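ABC-type transport system, sugar-family extracellular solute-binding protein (Peptoclostridium difficile 630, PDB 6HNI) probably captures tyrosine outside the cell for uptake by an ABC transporter, and also has adhesive properties. Local coordinates at residues Ala90-Thr93 against Pro94-Gln97; Val198-Gly201 against Ile202-Val206; Gly255-Tyr258 against Glu259-Gly262. The protein carries 1 engineered substitution. All blocks are in the same frame, centred on the assembly; numbering follows the deposited sequence.

Overall arrangement
The chain meets the three local contacts in series, none nested within or crossing another. Interaction 1 comes first, at the turn from strand 87-91 of the five-stranded parallel sheet into helix 93-102. Interaction 2 lies within helix 198-205, which packs beside the four-stranded parallel sheet of the other lobe; its centre is about 27 Å from that of interaction 1. Interaction 3 closes the turn from strand 252-255 into helix 258-273, which returns to the side of the first sheet. Interactions 1 and 3 have centres about 16 Å apart and both touch the bound tyrosine, whereas the side chain of Val198 in interaction 2 is about 13 Å from it.

Interaction 1. Residues Ala90-Thr93 against Pro94-Gln97; sequences AIST and PSAQ. With TYR (tyrosine), chain B.
Thr93 and Gln97 share one side of the first helical turn, and the chi1 of Thr93 (-63°) sets the use of its two branches: OG1 lies beside the residue's own backbone N, while CG2 swings over to within 3.7 Å of Gln97 OE1. The N-H and hydroxyl of Thr93 therefore face the same carboxylate. Thr93 N gives an almost straight bond to O of the bound tyrosine (2.8 Å, 176°), and Thr93 OG1 donates to its OXT at 2.6 Å. The other end of the Gln97 amide, NE2, bonds to the backbone oxygen of Ala119.

Ser92 is the N-cap, and the helix starts regularly behind it. Ala96 N bonds to Ser92 O at 2.9 Å and Gln97 N to Thr93 O at 2.8 Å. Between strand and helix the methyl groups of Ala90 and Ala96 meet, CB to CB, at 3.9 Å, joining the two within a beta-alpha-beta unit.

With Thr93 holding both of its oxygens, the ligand's carboxylate probably has little freedom to rotate. Its place at the N terminus of helix 93-102 suggests that the helix dipole adds to the attraction for the ligand's negative charge.

Interaction 2. Residues Val198-Gly201 against Ile202-Val206; sequences VNQG and ISSLV
Residues Val198-Gly201 run straight on into Ile202-Val206 as a short amphipathic alpha-helix that follows strand 186-192. Carbonyls of the first segment receive N-H groups four residues later: Ile202 N meets Val198 O nearly straight (3.0 Å, 172°), and Ser203 N and Ser204 N repeat the pattern on Asn199 O and Gln200 O. The series then weakens, Leu205 N standing 3.4 Å from Gly201 O in a weak bond, and at Val206 the backbone leaves helical geometry.

The side chains divide between two sides. Val198, Ile202 and Leu205 pack inward, Val198 and Ile202 against helix 224-233 through Ile226, Val227 and Ile230, and Leu205 against Val188 and Leu212 of the parallel sheet. Within the helix, Ile202 CG2 lies beyond the carbonyl oxygen of Val198, 3.4 Å from it, and almost as close to Asn199 O. The helix is thus joined both to the sheet and to helix 224-233.

Towards the polar side, the two serines fold their hydroxyls back onto the helix in different ways. Ser203 keeps OG beside its own backbone N (chi1 -62°), which brings the hydroxyl to Asn199 O, four residues back; that oxygen thus accepts both the N-H and the hydroxyl of one residue, the latter from above the carbonyl plane. Ser204 instead tucks OG between its N and carbonyl carbon, chi1 80°, and reaches three residues back. Where the backbone bond to Gly201 is weak, the hydroxyl supplies a shorter one: Ser204 OG donates to Gly201 O at 2.8 Å.

Interaction 3. Residues Gly255-Tyr258 against Glu259-Gly262; sequences GINY and EKLG. With TYR (tyrosine), chain B.
Asn257 and Lys260 make the polar part of this helix start. Asn257 is the N-cap: with CG anti to the backbone N (chi1 -177°), its amide reaches forward to the first turn, and OD1 accepts from Lys260 N at 3.0 Å in a nearly straight bond (170°), the donor lying well above the amide plane. Asn257 O takes Leu261 N at 3.1 Å and Tyr258 O takes Gly262 N at 2.9 Å, so the cap passes directly into regular helical bonding.

Van der Waals packing adds the methylenes of Lys260, which run across the Asn257 amide at about a right angle, CG to CG 3.6 Å. The apolar contacts centre on Ile256, whose CD1 meets Leu261 CD2 at 4.0 Å, a hydrophobic staple between the residue before the cap and the fourth of the helix. The same Ile256 methyl lies over one face of the Tyr258 ring, towards its rim.

At the pocket, Tyr258 OH approaches CE2 of the bound tyrosine at 3.5 Å and bonds to Asp137, itself a partner of that ligand.

Around this turn, Tyr258 lies against helix 35-50 and Ala112 of strand 108-113, Glu259 forms a salt bridge with Lys46 of that helix, and Gly255 pairs with Asp290 of strand 290-294.

Interaction 1. Residues Ala90-Thr93 against Pro94-Gln97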
loop_
_atom_site.group_PDB
_atom_site.type_symbol
_atom_site.label_atom_id
_atom_site.label_comp_id
_atom_site.label_asym_id
_atom_site.label_seq_id
_atom_site.Cartn_x
_atom_site.Cartn_y
_atom_site.Cartn_z
ATOM N N ALA A 90 12.077 2.879 4.483
ATOM C CA ALA A 90 11.355 3.459 3.279
ATOM C C ALA A 90 9.958 2.844 3.191
ATOM O O ALA A 90 9.779 1.619 3.152
ATOM C CB ALA A 90 12.171 3.203 2.005
ATOM N N ILE A 91 8.965 3.749 3.079
ATOM C CA ILE A 91 7.583 3.377 3.124
ATOM C C ILE A 91 7.002 3.732 1.747
ATOM O O ILE A 91 6.846 4.913 1.455
ATOM C CB ILE A 91 6.822 4.124 4.237
ATOM C CG1 ILE A 91 7.466 3.851 5.630
ATOM C CG2 ILE A 91 5.348 3.794 4.236
ATOM C CD1 ILE A 91 6.885 4.778 6.656
ATOM N N SER A 92 6.655 2.655 1.035
ATOM C CA SER A 92 6.127 2.637 -0.378
ATOM C C SER A 92 7.217 2.346 -1.370
ATOM O O SER A 92 8.404 2.637 -1.191
ATOM C CB SER A 92 5.398 3.927 -0.779
ATOM O OG SER A 92 6.314 4.919 -1.198
ATOM N N THR A 93 6.757 1.892 -2.576
ATOM C CA THR A 93 7.646 1.597 -3.672
ATOM C C THR A 93 8.441 2.823 -4.122
ATOM O O THR A 93 9.640 2.747 -4.290
ATOM C CB THR A 93 6.942 0.847 -4.810
ATOM O OG1 THR A 93 6.487 -0.411 -4.354
ATOM C CG2 THR A 93 7.840 0.658 -6.004
ATOM N N PRO A 94 7.755 3.945 -4.450
ATOM C CA PRO A 94 8.537 5.122 -4.846
ATOM C C PRO A 94 9.604 5.584 -3.834
ATOM O O PRO A 94 10.739 5.930 -4.232
ATOM C CB PRO A 94 7.461 6.189 -5.138
ATOM C CG PRO A 94 6.216 5.403 -5.398
ATOM C CD PRO A 94 6.320 4.224 -4.455
ATOM N N SER A 95 9.244 5.555 -2.548
ATOM C CA SER A 95 10.227 5.984 -1.555
ATOM C C SER A 95 11.418 5.012 -1.450
ATOM O O SER A 95 12.553 5.448 -1.338
ATOM C CB SER A 95 9.512 6.111 -0.216
ATOM O OG SER A 95 8.452 7.071 -0.221
ATOM N N ALA A 96 11.116 3.719 -1.559
ATOM C CA ALA A 96 12.139 2.681 -1.548
ATOM C C ALA A 96 13.059 2.724 -2.738
ATOM O O ALA A 96 14.256 2.545 -2.648
ATOM C CB ALA A 96 11.505 1.320 -1.390
ATOM N N GLN A 97 12.448 2.926 -3.930
ATOM C CA GLN A 97 13.257 3.022 -5.136
ATOM C C GLN A 97 14.223 4.205 -5.083
ATOM O O GLN A 97 15.395 4.070 -5.483
ATOM C CB GLN A 97 12.382 3.099 -6.413
ATOM C CG GLN A 97 11.723 1.794 -6.698
ATOM C CD GLN A 97 10.881 1.875 -7.979
ATOM O OE1 GLN A 97 10.027 2.771 -8.097
ATOM N NE2 GLN A 97 11.062 0.898 -8.859
HETATM N N TYR B . 1.677 -1.049 -2.325
HETATM C CA TYR B . 2.061 0.363 -2.500
HETATM C C TYR B . 3.496 0.442 -2.997
HETATM O O TYR B . 4.032 1.542 -3.048
HETATM C CB TYR B . 1.736 1.229 -1.267
HETATM C CG TYR B . 0.270 1.336 -1.005
HETATM C CD1 TYR B . -0.559 2.038 -1.929
HETATM C CD2 TYR B . -0.359 0.739 0.045
HETATM C CE1 TYR B . -1.917 2.074 -1.746
HETATM C CE2 TYR B . -1.722 0.770 0.244
HETATM C CZ TYR B . -2.532 1.457 -0.691
HETATM O OH TYR B . -3.901 1.491 -0.515
HETATM O OXT TYR B . 4.049 -0.551 -3.423
#

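Interaction 2. Residues Val198-Gly201 against Ile202-Val206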
loop_
_atom_site.group_PDB
_atom_site.type_symbol
_atom_site.label_atom_id
_atom_site.label_comp_id
_atom_site.label_asym_id
_atom_site.label_seq_id
_atom_site.Cartn_x
_atom_site.Cartn_y
_atom_site.Cartn_z
ATOM N N VAL A 198 -7.839 12.393 -11.962
ATOM C CA VAL A 198 -8.734 11.499 -11.250
ATOM C C VAL A 198 -10.213 11.753 -11.606
ATOM O O VAL A 198 -10.954 10.788 -11.854
ATOM C CB VAL A 198 -8.492 11.587 -9.725
ATOM C CG1 VAL A 198 -9.581 10.898 -8.917
ATOM C CG2 VAL A 198 -7.121 10.976 -9.406
ATOM N N ASN A 199 -10.634 13.023 -11.623
ATOM C CA ASN A 199 -12.056 13.342 -11.831
ATOM C C ASN A 199 -12.551 12.754 -13.139
ATOM O O ASN A 199 -13.526 11.959 -13.167
ATOM C CB ASN A 199 -12.251 14.839 -11.802
ATOM C CG ASN A 199 -13.725 15.248 -11.832
ATOM O OD1 ASN A 199 -14.475 14.801 -12.712
ATOM N ND2 ASN A 199 -14.161 16.055 -10.857
ATOM N N GLN A 200 -11.858 13.073 -14.222
ATOM C CA GLN A 200 -12.334 12.603 -15.535
ATOM C C GLN A 200 -12.137 11.077 -15.675
ATOM O O GLN A 200 -12.899 10.396 -16.355
ATOM C CB GLN A 200 -11.590 13.349 -16.614
ATOM C CG GLN A 200 -12.160 13.136 -17.996
ATOM C CD GLN A 200 -11.659 11.874 -18.629
ATOM O OE1 GLN A 200 -10.581 11.369 -18.270
ATOM N NE2 GLN A 200 -12.432 11.357 -19.618
ATOM N N GLY A 201 -11.128 10.533 -14.984
ATOM C CA GLY A 201 -10.895 9.116 -15.042
ATOM C C GLY A 201 -12.012 8.295 -14.449
ATOM O O GLY A 201 -12.519 7.381 -15.096
ATOM N N ILE A 202 -12.395 8.583 -13.202
ATOM C CA ILE A 202 -13.527 7.879 -12.612
ATOM C C ILE A 202 -14.837 8.195 -13.369
ATOM O O ILE A 202 -15.635 7.304 -13.608
ATOM C CB ILE A 202 -13.651 8.042 -11.074
ATOM C CG1 ILE A 202 -14.748 7.191 -10.435
ATOM C CG2 ILE A 202 -13.846 9.483 -10.669
ATOM C CD1 ILE A 202 -14.626 5.689 -10.647
ATOM N N SER A 203 -15.009 9.438 -13.768
ATOM C CA SER A 203 -16.226 9.838 -14.469
ATOM C C SER A 203 -16.403 9.067 -15.773
ATOM O O SER A 203 -17.532 8.685 -16.119
ATOM C CB SER A 203 -16.203 11.334 -14.697
ATOM O OG SER A 203 -16.182 12.050 -13.488
ATOM N N SER A 204 -15.300 8.795 -16.456
ATOM C CA SER A 204 -15.292 8.089 -17.729
ATOM C C SER A 204 -15.615 6.597 -17.602
ATOM O O SER A 204 -16.037 5.945 -18.597
ATOM C CB SER A 204 -13.920 8.253 -18.419
ATOM O OG SER A 204 -12.922 7.390 -17.907
ATOM N N LEU A 205 -15.366 6.042 -16.421
ATOM C CA LEU A 205 -15.693 4.634 -16.122
ATOM C C LEU A 205 -17.183 4.418 -15.813
ATOM O O LEU A 205 -17.681 3.299 -15.972
ATOM C CB LEU A 205 -14.807 4.117 -15.013
ATOM C CG LEU A 205 -13.345 3.955 -15.382
ATOM C CD1 LEU A 205 -12.521 3.634 -14.120
ATOM C CD2 LEU A 205 -13.172 2.870 -16.408
ATOM N N VAL A 206 -17.903 5.478 -15.423
ATOM C CA VAL A 206 -19.384 5.432 -15.292
ATOM C C VAL A 206 -20.099 5.038 -16.584
ATOM O O VAL A 206 -19.909 5.632 -17.649
ATOM C CB VAL A 206 -19.963 6.801 -14.811
ATOM C CG1 VAL A 206 -21.497 6.817 -14.777
ATOM C CG2 VAL A 206 -19.415 7.163 -13.442
#

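Interaction 3. Residues Gly255-Tyr258 against Glu259-Gly262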
loop_
_atom_site.group_PDB
_atom_site.type_symbol
_atom_site.label_atom_id
_atom_site.label_comp_id
_atom_site.label_asym_id
_atom_site.label_seq_id
_atom_site.Cartn_x
_atom_site.Cartn_y
_atom_site.Cartn_z
ATOM N N GLY A 255 -8.212 -7.314 3.384
ATOM C CA GLY A 255 -6.817 -6.933 3.309
ATOM C C GLY A 255 -6.020 -7.093 4.588
ATOM O O GLY A 255 -6.577 -7.461 5.603
ATOM N N ILE A 256 -4.742 -6.804 4.440
ATOM C CA ILE A 256 -3.775 -7.008 5.551
ATOM C C ILE A 256 -3.763 -5.829 6.481
ATOM O O ILE A 256 -4.298 -4.734 6.232
ATOM C CB ILE A 256 -2.373 -7.261 5.002
ATOM C CG1 ILE A 256 -1.800 -5.982 4.359
ATOM C CG2 ILE A 256 -2.346 -8.493 4.110
ATOM C CD1 ILE A 256 -0.321 -5.983 4.128
ATOM N N ASN A 257 -3.113 -6.049 7.629
ATOM C CA ASN A 257 -2.986 -5.008 8.680
ATOM C C ASN A 257 -1.646 -4.339 8.545
ATOM O O ASN A 257 -0.566 -4.933 8.849
ATOM C CB ASN A 257 -3.145 -5.685 10.063
ATOM C CG ASN A 257 -3.109 -4.717 11.225
ATOM O OD1 ASN A 257 -2.331 -3.779 11.239
ATOM N ND2 ASN A 257 -3.936 -4.998 12.259
ATOM N N TYR A 258 -1.670 -3.076 8.133
ATOM C CA TYR A 258 -0.422 -2.374 7.832
ATOM C C TYR A 258 0.378 -1.962 9.095
ATOM O O TYR A 258 1.610 -1.918 9.040
ATOM C CB TYR A 258 -0.707 -1.159 6.956
ATOM C CG TYR A 258 -0.765 -1.512 5.468
ATOM C CD1 TYR A 258 -1.933 -2.069 4.911
ATOM C CD2 TYR A 258 0.295 -1.306 4.644
ATOM C CE1 TYR A 258 -1.973 -2.387 3.580
ATOM C CE2 TYR A 258 0.222 -1.583 3.261
ATOM C CZ TYR A 258 -0.923 -2.157 2.773
ATOM O OH TYR A 258 -1.033 -2.435 1.405
ATOM N N GLU A 259 -0.323 -1.702 10.189
ATOM C CA GLU A 259 0.415 -1.436 11.457
ATOM C C GLU A 259 1.215 -2.672 11.813
ATOM O O GLU A 259 2.403 -2.554 12.226
ATOM C CB GLU A 259 -0.531 -1.033 12.557
ATOM C CG GLU A 259 0.310 -0.613 13.785
ATOM C CD GLU A 259 -0.470 0.002 14.948
ATOM O OE1 GLU A 259 -1.591 0.553 14.765
ATOM O OE2 GLU A 259 0.091 -0.026 16.072
ATOM N N LYS A 260 0.623 -3.854 11.743
ATOM C CA LYS A 260 1.386 -5.106 12.022
ATOM C C LYS A 260 2.537 -5.302 11.070
ATOM O O LYS A 260 3.605 -5.841 11.421
ATOM C CB LYS A 260 0.491 -6.337 12.081
ATOM C CG LYS A 260 -0.559 -6.270 13.177
ATOM C CD LYS A 260 -1.446 -7.492 13.209
ATOM C CE LYS A 260 -2.416 -7.461 14.362
ATOM N NZ LYS A 260 -2.971 -8.815 14.543
ATOM N N LEU A 261 2.346 -4.959 9.802
ATOM C CA LEU A 261 3.420 -5.052 8.799
ATOM C C LEU A 261 4.605 -4.128 9.156
ATOM O O LEU A 261 5.764 -4.530 9.025
ATOM C CB LEU A 261 2.883 -4.771 7.377
ATOM C CG LEU A 261 3.729 -5.259 6.217
ATOM C CD1 LEU A 261 3.570 -6.772 6.028
ATOM C CD2 LEU A 261 3.318 -4.536 4.902
ATOM N N GLY A 262 4.281 -2.921 9.595
ATOM C CA GLY A 262 5.282 -1.976 10.063
ATOM C C GLY A 262 6.023 -2.446 11.324
ATOM O O GLY A 262 7.239 -2.309 11.402
HETATM N N TYR B . 1.677 -1.049 -2.325
HETATM C CA TYR B . 2.061 0.363 -2.500
HETATM C C TYR B . 3.496 0.442 -2.997
HETATM O O TYR B . 4.032 1.542 -3.048
HETATM C CB TYR B . 1.736 1.229 -1.267
HETATM C CG TYR B . 0.270 1.336 -1.005
HETATM C CD1 TYR B . -0.559 2.038 -1.929
HETATM C CD2 TYR B . -0.359 0.739 0.045
HETATM C CE1 TYR B . -1.917 2.074 -1.746
HETATM C CE2 TYR B . -1.722 0.770 0.244
HETATM C CZ TYR B . -2.532 1.457 -0.691
HETATM O OH TYR B . -3.901 1.491 -0.515
HETATM O OXT TYR B . 4.049 -0.551 -3.423
#